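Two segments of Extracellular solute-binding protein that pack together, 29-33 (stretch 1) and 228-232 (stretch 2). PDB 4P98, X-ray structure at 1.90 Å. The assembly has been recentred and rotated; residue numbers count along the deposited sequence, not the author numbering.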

ATOM      1  N   THR A  29     -11.499  -6.221   2.187  1.00 17.90           N
ATOM      2  CA  THR A  29     -11.185  -5.710   0.851  1.00 20.19           C
ATOM      3  C   THR A  29     -11.946  -4.434   0.480  1.00 21.74           C
ATOM      4  O   THR A  29     -11.637  -3.814  -0.528  1.00 19.69           O
ATOM      5  N   ASN A  30     -12.933  -4.034   1.288  1.00 23.78           N
ATOM      6  CA  ASN A  30     -13.563  -2.723   1.127  1.00 22.85           C
ATOM      7  C   ASN A  30     -12.842  -1.623   1.939  1.00 20.96           C
ATOM      8  O   ASN A  30     -13.392  -0.552   2.142  1.00 22.66           O
ATOM      9  N   ASP A  31     -11.610  -1.881   2.387  1.00 20.52           N
ATOM     10  CA  ASP A  31     -10.818  -0.872   3.129  1.00 18.75           C
ATOM     11  C   ASP A  31     -10.304   0.296   2.268  1.00 17.78           C
ATOM     12  O   ASP A  31      -9.802   1.293   2.799  1.00 16.23           O
ATOM     13  N   GLY A  32     -10.439   0.176   0.946  1.00 17.36           N
ATOM     14  CA  GLY A  32      -9.906   1.175   0.011  1.00 18.21           C
ATOM     15  C   GLY A  32      -8.401   1.381   0.138  1.00 16.98           C
ATOM     16  O   GLY A  32      -7.886   2.447  -0.203  1.00 15.43           O
ATOM     17  N   ALA A  33      -7.704   0.367   0.650  1.00 16.16           N
ATOM     18  CA  ALA A  33      -6.279   0.474   0.926  1.00 16.16           C
ATOM     19  C   ALA A  33      -5.632  -0.913   0.780  1.00 14.47           C
ATOM     20  O   ALA A  33      -5.897  -1.594  -0.217  1.00 15.78           O
ATOM     21  N   VAL A 228      -5.852   9.296   1.246  1.00 17.55           N
ATOM     22  CA  VAL A 228      -7.144   8.901   1.792  1.00 16.49           C
ATOM     23  C   VAL A 228      -7.669   7.645   1.112  1.00 16.39           C
ATOM     24  O   VAL A 228      -7.534   7.478  -0.091  1.00 20.38           O
ATOM     25  N   SER A 229      -8.250   6.764   1.915  1.00 16.55           N
ATOM     26  CA  SER A 229      -8.860   5.524   1.455  1.00 17.02           C
ATOM     27  C   SER A 229      -9.734   5.730   0.231  1.00 19.37           C
ATOM     28  O   SER A 229     -10.518   6.691   0.175  1.00 20.76           O
ATOM     29  N   ALA A 230      -9.619   4.793  -0.715  1.00 17.66           N
ATOM     30  CA  ALA A 230     -10.472   4.746  -1.899  1.00 20.40           C
ATOM     31  C   ALA A 230     -11.947   4.478  -1.556  1.00 21.90           C
ATOM     32  O   ALA A 230     -12.808   4.706  -2.394  1.00 22.85           O
ATOM     33  N   ALA A 231     -12.237   4.010  -0.341  1.00 21.82           N
ATOM     34  CA  ALA A 231     -13.621   3.713   0.066  1.00 22.56           C
ATOM     35  C   ALA A 231     -14.383   4.940   0.581  1.00 23.35           C
ATOM     36  O   ALA A 231     -15.536   4.830   0.980  1.00 25.04           O
ATOM     37  N   ALA A 232     -13.744   6.100   0.576  1.00 22.48           N
ATOM     38  CA  ALA A 232     -14.390   7.328   1.006  1.00 24.25           C
ATOM     39  C   ALA A 232     -15.514   7.724   0.057  1.00 26.32           C
ATOM     40  O   ALA A 232     -15.587   7.246  -1.078  1.00 25.66           O
TER

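The contact between these two loops is small, burying 184 Å² in all, and it is made largely by backbone atoms on the 29-33 side and by the amide of Ala230 and the side chains of Ser229, Ala230 and Ala231 on the other. The CA atoms of Gly32 and Ala230 lie 4.1 Å apart.

Ser229 carries the most informative conformation. Its CA-to-CB bond runs sideways to the first stretch, and chi1 is 168° (t), which sets OG 2.8 Å from Asp31 O; with hydrogens placed, Ser229 OG is the donor. The same oxygen accepts from its own stretch, Ala231 N to Ser229 OG at 3.0 Å with an N-H...O angle of 157°. One hydroxyl thus serves both the type I turn from Ser229 to Ala232 and the link between loops. Within that turn the backbone bond from Ala232 N to Ser229 O is weak, at 3.3 Å.

Gly32 has the largest covered area of the ten residues, 56 Å², without a side chain. An ideal CB would point toward stretch 2 and fall 2.3 Å from both Ala231 N and Ser229 OG, and 2.7 Å from Ala230 N, all clashes. Its phi of 58° independently favours glycine. With that space free, Gly32 CA sits 3.5 Å from Ser229 OG and 3.7 Å from Ala231 N. Ala230 N donates to Gly32 O at 3.0 Å and 166°, a nearly straight bond.

Ala231 is the residue whose CA-to-CB bond points toward the opposing loop. Its methyl has no rotamer to choose; CB comes to 3.3 Å from Asn30 O and 4.2 Å from Asp31 C, so it packs on backbone. The CA-to-CB bond of Ala230 runs sideways, yet CB lies 3.6 Å from Gly32 O, the same oxygen that accepts from its amide.

On stretch 1 the longer side chains stay clear. The CA-to-CB bond of Asn30 runs sideways, with chi1 67° (p) and chi2 1°, and its nearest side-chain approach is Asn30 CB to Ala231 CB, 5.6 Å; it is the carbonyl that makes the contact. That of Asp31 runs away from stretch 2, with chi1 67° (p) and chi2 4°. This conformation places OD1 2.8 Å from Ala33 N, which donates at 157° and ties the carboxylate across Gly32; both carboxylate oxygens also have partners outside these segments. Asp31 therefore braces its own loop with its side chain while offering its carbonyl to Ser229. No water or bound group is modelled among these coordinates, and the two hydrogen bonds between the stretches are direct.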

ATOM      1  CB  THR A  29     -11.388  -6.782  -0.242  1.00 22.39           C
ATOM      2  OG1 THR A  29     -12.742  -7.248  -0.228  1.00 25.01           O
ATOM      3  CG2 THR A  29     -10.430  -7.954  -0.024  1.00 22.26           C
ATOM      4  CB  ASN A  30     -15.064  -2.795   1.501  1.00 26.41           C
ATOM      5  CG  ASN A  30     -15.287  -3.058   2.980  1.00 30.86           C
ATOM      6  OD1 ASN A  30     -14.333  -3.176   3.747  1.00 27.67           O
ATOM      7  ND2 ASN A  30     -16.550  -3.156   3.391  1.00 34.72           N
ATOM      8  CB  ASP A  31      -9.666  -1.519   3.925  1.00 17.40           C
ATOM      9  CG  ASP A  31      -8.557  -2.159   3.038  1.00 16.87           C
ATOM     10  OD1 ASP A  31      -8.584  -2.075   1.799  1.00 14.31           O
ATOM     11  OD2 ASP A  31      -7.627  -2.752   3.619  1.00 14.94           O
ATOM     12  CB  ALA A  33      -6.053   1.091   2.298  1.00 17.30           C
ATOM     13  CB  VAL A 228      -8.179  10.049   1.705  1.00 15.95           C
ATOM     14  CG1 VAL A 228      -9.535   9.589   2.211  1.00 17.25           C
ATOM     15  CG2 VAL A 228      -7.680  11.248   2.484  1.00 16.01           C
ATOM     16  CB  SER A 229      -9.727   4.923   2.573  1.00 17.43           C
ATOM     17  OG  SER A 229     -10.564   3.862   2.098  1.00 17.59           O
ATOM     18  CB  ALA A 230      -9.971   3.693  -2.892  1.00 21.99           C
ATOM     19  CB  ALA A 231     -13.634   2.618   1.115  1.00 22.83           C
ATOM     20  CB  ALA A 232     -13.369   8.437   1.107  1.00 23.32           C
TER